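PDB 5YTI: flagellar hook associated protein type 3 FlgL from Legionella pneumophila subsp. pneumophila, which probably serves as a structural protein of the bacterial flagellum, as a hook-associated member of the flagellin family. Local coordinates for residues E113-A116 / L117-L121; H337-S340 / V341-L345; N293-I296 / F297-V300; Y311-S314 / V315-A318. All blocks are in the same frame, centred on the assembly; numbering follows the deposited sequence.

Interaction 1. Residues E113-A116 / L117-L121; sequences EAQA and LLNQL
Helix 104-125, part of the flagellin N-terminal helical region, carries this contact within two of its turns. On one side of the helix Q115 reaches forward to N119. Its NE2 donates to N119 OD1 at 3.1 Å, with an N-H...O angle of 150°. The chain of Q115 bends at chi2 (76°), which turns the amide along the helix toward the next turn. The two amide planes stand 62° apart. The same NE2 lies 3.9 Å from L118 CD2, so the amide runs beside a leucine branch. Elsewhere on the turn E113 and L117 lie side by side, with E113 CG 4.1 Å from L117 CD1. The carboxylate of E113 goes on to a salt bridge with R89. Backbone bonds tie the turns together, including L118 N to A114 O at 2.8 Å. L117 packs on L90 and I93 of helix 49-96. L118 meets V300 and Q301 of helix 296-307. This part of the helix is thus amphipathic: L117 and L118 face the two neighbouring helices, while an amide-to-amide bond spans the more polar side and probably limits the rotation of both amides.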
loop_
_atom_site.group_PDB
_atom_site.type_symbol
_atom_site.label_atom_id
_atom_site.label_comp_id
_atom_site.label_asym_id
_atom_site.label_seq_id
_atom_site.Cartn_x
_atom_site.Cartn_y
_atom_site.Cartn_z
ATOM N N GLU A 113 10.938 24.979 2.406
ATOM C CA GLU A 113 10.502 24.588 1.078
ATOM C C GLU A 113 9.584 23.368 1.163
ATOM O O GLU A 113 8.496 23.386 0.592
ATOM C CB GLU A 113 11.656 24.292 0.141
ATOM C CG GLU A 113 11.169 24.255 -1.296
ATOM C CD GLU A 113 12.212 23.802 -2.288
ATOM O OE1 GLU A 113 13.326 23.431 -1.859
ATOM O OE2 GLU A 113 11.904 23.818 -3.504
ATOM N N ALA A 114 10.011 22.325 1.878
ATOM C CA ALA A 114 9.162 21.157 2.041
ATOM C C ALA A 114 7.798 21.566 2.561
ATOM O O ALA A 114 6.796 21.029 2.111
ATOM C CB ALA A 114 9.792 20.125 2.949
ATOM N N GLN A 115 7.735 22.534 3.475
ATOM C CA GLN A 115 6.423 23.005 3.953
ATOM C C GLN A 115 5.625 23.632 2.814
ATOM O O GLN A 115 4.426 23.450 2.739
ATOM C CB GLN A 115 6.504 23.944 5.187
ATOM C CG GLN A 115 5.145 24.401 5.788
ATOM C CD GLN A 115 4.414 23.336 6.637
ATOM O OE1 GLN A 115 5.000 22.747 7.559
ATOM N NE2 GLN A 115 3.120 23.100 6.330
ATOM N N ALA A 116 6.264 24.351 1.903
ATOM C CA ALA A 116 5.512 24.870 0.745
ATOM C C ALA A 116 4.999 23.721 -0.133
ATOM O O ALA A 116 3.861 23.767 -0.599
ATOM C CB ALA A 116 6.352 25.835 -0.068
ATOM N N LEU A 117 5.820 22.683 -0.326
ATOM C CA LEU A 117 5.429 21.546 -1.159
ATOM C C LEU A 117 4.289 20.753 -0.523
ATOM O O LEU A 117 3.314 20.454 -1.197
ATOM C CB LEU A 117 6.630 20.667 -1.512
ATOM C CG LEU A 117 7.637 21.420 -2.408
ATOM C CD1 LEU A 117 9.059 20.879 -2.305
ATOM C CD2 LEU A 117 7.197 21.420 -3.864
ATOM N N LEU A 118 4.373 20.457 0.768
ATOM C CA LEU A 118 3.235 19.863 1.462
ATOM C C LEU A 118 1.952 20.647 1.132
ATOM O O LEU A 118 0.984 20.072 0.652
ATOM C CB LEU A 118 3.465 19.831 2.975
ATOM C CG LEU A 118 2.271 19.446 3.868
ATOM C CD1 LEU A 118 1.702 18.104 3.467
ATOM C CD2 LEU A 118 2.666 19.400 5.335
ATOM N N ASN A 119 1.948 21.953 1.376
ATOM C CA ASN A 119 0.777 22.807 1.114
ATOM C C ASN A 119 0.326 22.684 -0.353
ATOM O O ASN A 119 -0.873 22.628 -0.645
ATOM C CB ASN A 119 1.063 24.294 1.451
ATOM C CG ASN A 119 1.395 24.545 2.938
ATOM O OD1 ASN A 119 1.486 23.615 3.763
ATOM N ND2 ASN A 119 1.566 25.824 3.284
ATOM N N GLN A 120 1.293 22.634 -1.269
ATOM C CA GLN A 120 1.013 22.430 -2.695
ATOM C C GLN A 120 0.199 21.141 -2.900
ATOM O O GLN A 120 -0.831 21.143 -3.564
ATOM C CB GLN A 120 2.338 22.413 -3.486
ATOM C CG GLN A 120 2.211 22.567 -5.002
ATOM C CD GLN A 120 3.351 23.350 -5.643
ATOM O OE1 GLN A 120 3.148 24.495 -6.045
ATOM N NE2 GLN A 120 4.552 22.744 -5.752
ATOM N N LEU A 121 0.635 20.054 -2.275
ATOM C CA LEU A 121 -0.001 18.748 -2.447
ATOM C C LEU A 121 -1.378 18.697 -1.832
ATOM O O LEU A 121 -2.261 18.024 -2.348
ATOM C CB LEU A 121 0.871 17.640 -1.880
ATOM C CG LEU A 121 2.171 17.378 -2.636
ATOM C CD1 LEU A 121 2.998 16.414 -1.837
ATOM C CD2 LEU A 121 1.921 16.781 -4.000
#

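Interaction 2. Residues H337-S340 / V341-L345; sequences HILS and VQSDL
V341 CG2 sits over one face of the H337 ring, 4.2 Å from NE2, one turn along helix 316-374. With chi1 at 167° the H337 ring is carried forward along the helix, and its end comes near V341. At the next step L339 and Q342 cross at about a right angle. Q342 OE1 comes to 3.6 Å from L339 CD1, so a carbonyl oxygen rests against a leucine methyl. Two serines then turn back to main-chain carbonyls. S343 OG donates to L339 O at 3.1 Å, while S343 N meets that oxygen at 2.7 Å from the opposite face, so L339 O is gripped twice. S340 OG lies 2.8 Å from H337 O, and V341 N donates to the same oxygen from the same face of its plane.

Further out, A291 O of the second subunit is also within bonding distance of S340 OG. The two carbonyls must share its one proton. S343 OG accepts from N223 ND2 of the second subunit. H337 NE2 is hydrogen-bonded to N181 O, which helps fix the ring. D344 forms a salt bridge with R348. The turn thus lies between two surroundings. I338 and V341 pack on helix 49-96, through V84, L87 and L80, whereas L339 and S340 face D222 and P290 of the second subunit, the latter at the end of its strand 285-290.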
loop_
_atom_site.group_PDB
_atom_site.type_symbol
_atom_site.label_atom_id
_atom_site.label_comp_id
_atom_site.label_asym_id
_atom_site.label_seq_id
_atom_site.Cartn_x
_atom_site.Cartn_y
_atom_site.Cartn_z
ATOM N N HIS A 337 3.316 4.996 -6.856
ATOM C CA HIS A 337 1.914 4.740 -6.695
ATOM C C HIS A 337 1.097 5.640 -7.588
ATOM O O HIS A 337 0.081 5.238 -8.145
ATOM C CB HIS A 337 1.526 4.969 -5.263
ATOM C CG HIS A 337 0.061 5.018 -5.067
ATOM N ND1 HIS A 337 -0.749 3.932 -5.321
ATOM C CD2 HIS A 337 -0.754 6.026 -4.674
ATOM C CE1 HIS A 337 -2.004 4.273 -5.073
ATOM N NE2 HIS A 337 -2.032 5.542 -4.688
ATOM N N ILE A 338 1.530 6.875 -7.718
ATOM C CA ILE A 338 0.814 7.829 -8.547
ATOM C C ILE A 338 0.972 7.499 -10.018
ATOM O O ILE A 338 -0.007 7.481 -10.756
ATOM C CB ILE A 338 1.277 9.263 -8.274
ATOM C CG1 ILE A 338 0.735 9.681 -6.926
ATOM C CG2 ILE A 338 0.757 10.229 -9.315
ATOM C CD1 ILE A 338 1.072 11.109 -6.636
ATOM N N LEU A 339 2.190 7.228 -10.453
ATOM C CA LEU A 339 2.375 6.705 -11.792
ATOM C C LEU A 339 1.414 5.544 -12.113
ATOM O O LEU A 339 1.011 5.404 -13.265
ATOM C CB LEU A 339 3.824 6.254 -12.005
ATOM C CG LEU A 339 4.152 5.669 -13.382
ATOM C CD1 LEU A 339 3.850 6.642 -14.523
ATOM C CD2 LEU A 339 5.614 5.245 -13.425
ATOM N N SER A 340 1.049 4.706 -11.135
ATOM C CA SER A 340 0.164 3.581 -11.443
ATOM C C SER A 340 -1.238 4.102 -11.607
ATOM O O SER A 340 -1.990 3.612 -12.446
ATOM C CB SER A 340 0.226 2.447 -10.412
ATOM O OG SER A 340 -0.443 2.751 -9.198
ATOM N N VAL A 341 -1.593 5.117 -10.828
ATOM C CA VAL A 341 -2.870 5.787 -11.045
ATOM C C VAL A 341 -2.855 6.441 -12.413
ATOM O O VAL A 341 -3.827 6.364 -13.111
ATOM C CB VAL A 341 -3.212 6.820 -9.957
ATOM C CG1 VAL A 341 -4.510 7.522 -10.277
ATOM C CG2 VAL A 341 -3.348 6.157 -8.595
ATOM N N GLN A 342 -1.754 7.052 -12.816
ATOM C CA GLN A 342 -1.656 7.610 -14.178
ATOM C C GLN A 342 -1.767 6.537 -15.237
ATOM O O GLN A 342 -2.466 6.721 -16.221
ATOM C CB GLN A 342 -0.345 8.367 -14.410
ATOM C CG GLN A 342 -0.250 9.676 -13.663
ATOM C CD GLN A 342 1.116 10.268 -13.775
ATOM O OE1 GLN A 342 2.106 9.629 -13.435
ATOM N NE2 GLN A 342 1.184 11.502 -14.246
ATOM N N SER A 343 -1.066 5.424 -15.057
ATOM C CA SER A 343 -1.143 4.353 -16.051
ATOM C C SER A 343 -2.600 3.891 -16.154
ATOM O O SER A 343 -3.080 3.703 -17.256
ATOM C CB SER A 343 -0.185 3.192 -15.735
ATOM O OG SER A 343 1.182 3.612 -15.813
ATOM N N ASP A 344 -3.299 3.756 -15.017
ATOM C CA ASP A 344 -4.712 3.338 -15.001
ATOM C C ASP A 344 -5.600 4.278 -15.838
ATOM O O ASP A 344 -6.515 3.854 -16.548
ATOM C CB ASP A 344 -5.275 3.288 -13.568
ATOM C CG ASP A 344 -6.609 2.535 -13.489
ATOM O OD1 ASP A 344 -6.572 1.288 -13.625
ATOM O OD2 ASP A 344 -7.685 3.151 -13.295
ATOM N N LEU A 345 -5.309 5.563 -15.699
ATOM C CA LEU A 345 -6.039 6.645 -16.301
ATOM C C LEU A 345 -5.780 6.610 -17.820
ATOM O O LEU A 345 -6.704 6.669 -18.591
ATOM C CB LEU A 345 -5.524 7.925 -15.653
ATOM C CG LEU A 345 -6.264 9.239 -15.725
ATOM C CD1 LEU A 345 -5.676 10.196 -14.696
ATOM C CD2 LEU A 345 -6.100 9.813 -17.112
#

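Interaction 3. Residues N293-I296 / F297-V300; sequences NESI and FSTV
F297 opens the helical segment by turning its ring back along S295. Ring atom CD2 lies 3.6 Å from S295 CB, an oblique approach. The ring also packs on M184 and on L122 and A125 of helix 104-125. S298 comes next and is held twice. Its backbone N donates to S295 OG at 3.2 Å, with a nearly straight N-H...O angle of 171°. This is a capping bond: S295 is the N-cap residue of helix 296-307, at the end of the loop that follows strand 285-290. S295 OG stands between its backbone N and carbonyl carbon (chi1 59°), where it can face the first turn of the helix. S298 OG donates in turn to E294 OE2 at 2.6 Å. It meets the carboxylate on the anti side, 21° out of its plane. The other oxygen, E294 OE1, forms a salt bridge with R302, so both carboxylate oxygens are held. T299 N closes the turn onto S295 O at 3.3 Å, and T299 OG1 bonds to Q330 of helix 316-374. V300 N donates to I296 O at 3.0 Å. The V300 and I296 side chains lie side by side, with V300 CG2 4.1 Å from I296 CG2.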
loop_
_atom_site.group_PDB
_atom_site.type_symbol
_atom_site.label_atom_id
_atom_site.label_comp_id
_atom_site.label_asym_id
_atom_site.label_seq_id
_atom_site.Cartn_x
_atom_site.Cartn_y
_atom_site.Cartn_z
ATOM N N ASN A 293 -0.230 1.642 6.303
ATOM C CA ASN A 293 -0.685 2.700 5.405
ATOM C C ASN A 293 -0.393 4.072 6.011
ATOM O O ASN A 293 -0.547 4.279 7.208
ATOM C CB ASN A 293 -2.161 2.557 5.041
ATOM C CG ASN A 293 -2.383 1.552 3.920
ATOM O OD1 ASN A 293 -1.522 1.385 3.039
ATOM N ND2 ASN A 293 -3.540 0.865 3.949
ATOM N N GLU A 294 0.062 5.001 5.180
ATOM C CA GLU A 294 0.417 6.323 5.670
ATOM C C GLU A 294 0.436 7.311 4.502
ATOM O O GLU A 294 1.145 7.071 3.507
ATOM C CB GLU A 294 1.774 6.270 6.413
ATOM C CG GLU A 294 2.691 7.460 6.125
ATOM C CD GLU A 294 3.863 7.630 7.090
ATOM O OE1 GLU A 294 4.541 6.646 7.405
ATOM O OE2 GLU A 294 4.144 8.779 7.500
ATOM N N SER A 295 -0.324 8.411 4.644
ATOM C CA SER A 295 -0.491 9.448 3.584
ATOM C C SER A 295 0.795 10.066 3.119
ATOM O O SER A 295 1.751 10.135 3.864
ATOM C CB SER A 295 -1.424 10.596 4.039
ATOM O OG SER A 295 -0.975 11.284 5.208
ATOM N N ILE A 296 0.829 10.518 1.882
ATOM C CA ILE A 296 1.992 11.249 1.428
ATOM C C ILE A 296 2.186 12.384 2.386
ATOM O O ILE A 296 3.294 12.752 2.721
ATOM C CB ILE A 296 1.785 11.906 0.074
ATOM C CG1 ILE A 296 1.506 10.862 -0.983
ATOM C CG2 ILE A 296 3.020 12.675 -0.337
ATOM C CD1 ILE A 296 0.637 11.442 -2.088
ATOM N N PHE A 297 1.079 12.955 2.814
ATOM C CA PHE A 297 1.123 14.121 3.656
ATOM C C PHE A 297 1.965 13.916 4.902
ATOM O O PHE A 297 2.900 14.677 5.121
ATOM C CB PHE A 297 -0.276 14.553 3.988
ATOM C CG PHE A 297 -1.151 14.645 2.780
ATOM C CD1 PHE A 297 -0.821 15.502 1.754
ATOM C CD2 PHE A 297 -2.287 13.851 2.660
ATOM C CE1 PHE A 297 -1.619 15.592 0.640
ATOM C CE2 PHE A 297 -3.091 13.941 1.547
ATOM C CZ PHE A 297 -2.757 14.809 0.531
ATOM N N SER A 298 1.685 12.904 5.712
ATOM C CA SER A 298 2.548 12.695 6.869
ATOM C C SER A 298 3.999 12.363 6.437
ATOM O O SER A 298 4.917 12.779 7.118
ATOM C CB SER A 298 1.966 11.706 7.901
ATOM O OG SER A 298 2.114 10.385 7.476
ATOM N N THR A 299 4.219 11.697 5.300
ATOM C CA THR A 299 5.593 11.488 4.789
ATOM C C THR A 299 6.348 12.829 4.679
ATOM O O THR A 299 7.509 12.965 5.093
ATOM C CB THR A 299 5.651 10.770 3.411
ATOM O OG1 THR A 299 5.388 9.375 3.550
ATOM C CG2 THR A 299 7.030 10.899 2.804
ATOM N N VAL A 300 5.687 13.821 4.119
ATOM C CA VAL A 300 6.298 15.137 3.996
ATOM C C VAL A 300 6.411 15.877 5.341
ATOM O O VAL A 300 7.405 16.581 5.563
ATOM C CB VAL A 300 5.554 16.026 2.994
ATOM C CG1 VAL A 300 6.270 17.357 2.889
ATOM C CG2 VAL A 300 5.471 15.361 1.623
#

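Interaction 4. Residues Y311-S314 / V315-A318; sequences YTSS and VEKA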
loop_
_atom_site.group_PDB
_atom_site.type_symbol
_atom_site.label_atom_id
_atom_site.label_comp_id
_atom_site.label_asym_id
_atom_site.label_seq_id
_atom_site.Cartn_x
_atom_site.Cartn_y
_atom_site.Cartn_z
ATOM N N TYR A 311 21.596 18.652 13.738
ATOM C CA TYR A 311 22.494 18.054 12.735
ATOM C C TYR A 311 23.834 18.822 12.779
ATOM O O TYR A 311 24.189 19.532 11.814
ATOM C CB TYR A 311 21.854 18.138 11.316
ATOM C CG TYR A 311 22.398 17.216 10.186
ATOM C CD1 TYR A 311 21.895 15.922 9.996
ATOM C CD2 TYR A 311 23.353 17.665 9.278
ATOM C CE1 TYR A 311 22.353 15.100 8.974
ATOM C CE2 TYR A 311 23.812 16.843 8.254
ATOM C CZ TYR A 311 23.307 15.567 8.108
ATOM O OH TYR A 311 23.756 14.762 7.096
ATOM N N THR A 312 24.551 18.715 13.907
ATOM C CA THR A 312 25.914 19.289 14.053
ATOM C C THR A 312 26.958 18.216 14.457
ATOM O O THR A 312 27.986 18.068 13.809
ATOM C CB THR A 312 25.931 20.490 15.038
ATOM O OG1 THR A 312 25.007 20.250 16.106
ATOM C CG2 THR A 312 25.545 21.817 14.322
ATOM N N SER A 313 26.665 17.445 15.495
ATOM C CA SER A 313 27.564 16.396 15.949
ATOM C C SER A 313 27.266 15.064 15.244
ATOM O O SER A 313 26.096 14.717 15.067
ATOM C CB SER A 313 27.445 16.226 17.484
ATOM O OG SER A 313 26.559 15.178 17.866
ATOM N N SER A 314 28.327 14.331 14.871
ATOM C CA SER A 314 28.254 12.953 14.323
ATOM C C SER A 314 27.193 12.044 14.907
ATOM O O SER A 314 26.709 11.140 14.225
ATOM C CB SER A 314 29.577 12.233 14.545
ATOM O OG SER A 314 30.524 12.656 13.599
ATOM N N VAL A 315 26.868 12.250 16.181
ATOM C CA VAL A 315 25.891 11.397 16.876
ATOM C C VAL A 315 24.458 11.816 16.529
ATOM O O VAL A 315 23.583 10.980 16.360
ATOM C CB VAL A 315 26.079 11.418 18.415
ATOM C CG1 VAL A 315 25.575 10.108 18.997
ATOM C CG2 VAL A 315 27.544 11.680 18.809
ATOM N N GLU A 316 24.230 13.120 16.438
ATOM C CA GLU A 316 22.960 13.650 15.963
ATOM C C GLU A 316 22.741 13.285 14.472
ATOM O O GLU A 316 21.628 12.952 14.072
ATOM C CB GLU A 316 22.917 15.178 16.148
ATOM C CG GLU A 316 23.083 15.691 17.584
ATOM C CD GLU A 316 23.661 17.109 17.635
ATOM O OE1 GLU A 316 24.380 17.495 16.688
ATOM O OE2 GLU A 316 23.415 17.843 18.622
ATOM N N LYS A 317 23.802 13.333 13.664
ATOM C CA LYS A 317 23.727 13.019 12.223
ATOM C C LYS A 317 23.441 11.565 11.857
ATOM O O LYS A 317 23.175 11.260 10.704
ATOM C CB LYS A 317 25.033 13.406 11.524
ATOM C CG LYS A 317 25.283 14.899 11.445
ATOM C CD LYS A 317 26.466 15.231 10.550
ATOM C CE LYS A 317 26.757 16.720 10.602
ATOM N NZ LYS A 317 27.266 17.227 9.304
ATOM N N ALA A 318 23.544 10.651 12.801
ATOM C CA ALA A 318 23.286 9.260 12.487
ATOM C C ALA A 318 21.860 8.899 12.847
ATOM O O ALA A 318 21.317 7.907 12.354
ATOM C CB ALA A 318 24.257 8.367 13.224
#
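K317 lays its chain across the ring of Y311, and this is the close part of the contact. K317 CG stands 3.7 Å from the ring centroid and only 5° off the normal, a CH-pi contact over the face. The two side chains cross at about a right angle. Further along, K317 NZ comes to 3.6 Å from Y311 CE2. Y311 is buried; it also makes a cation-pi contact with R107 of helix 104-125 and packs on P100. Beside it, E316 OE1 gathers three donors. S313 N at 2.6 Å and T312 N at 3.0 Å both come from the anti side, but from opposite faces of the carboxylate plane. T312 OG1 donates from the syn side at 2.9 Å, 15° out of the carboxylate plane. S313 and E316 form a capping box at the start of helix 316-374. Its return half is looser: E316 N to S313 OG is a weak bond of 3.4 Å, although the donor angle is 167°. K317 N donates to S313 O at 3.0 Å, in the carbonyl plane. On the solvent side S314 and V315 are exposed. There V315 CG2 meets S313 OG at 3.8 Å, and V315 N makes a weak bond to the same hydroxyl.

Interactions 1 and 3 touch directly, with centres 13 Å apart. L118 CB meets V300 CG1 at 3.7 Å, and L121 O lies 3.9 Å from F297 CE1, so helices 104-125 and 296-307 pack here. Interaction 2 comes close to interaction 3 without touching it, about 5 Å between nearest atoms. Across the subunit boundary, however, N293 packs on H337 of the second subunit, so the two regions meet between chains. Interactions 2 and 4 share helix 316-374, yet their centres are 38 Å apart: interaction 4 caps its start and interaction 2 lies well along it. Interaction 4 stands about 15 Å from interactions 1 and 3 at the nearest atoms.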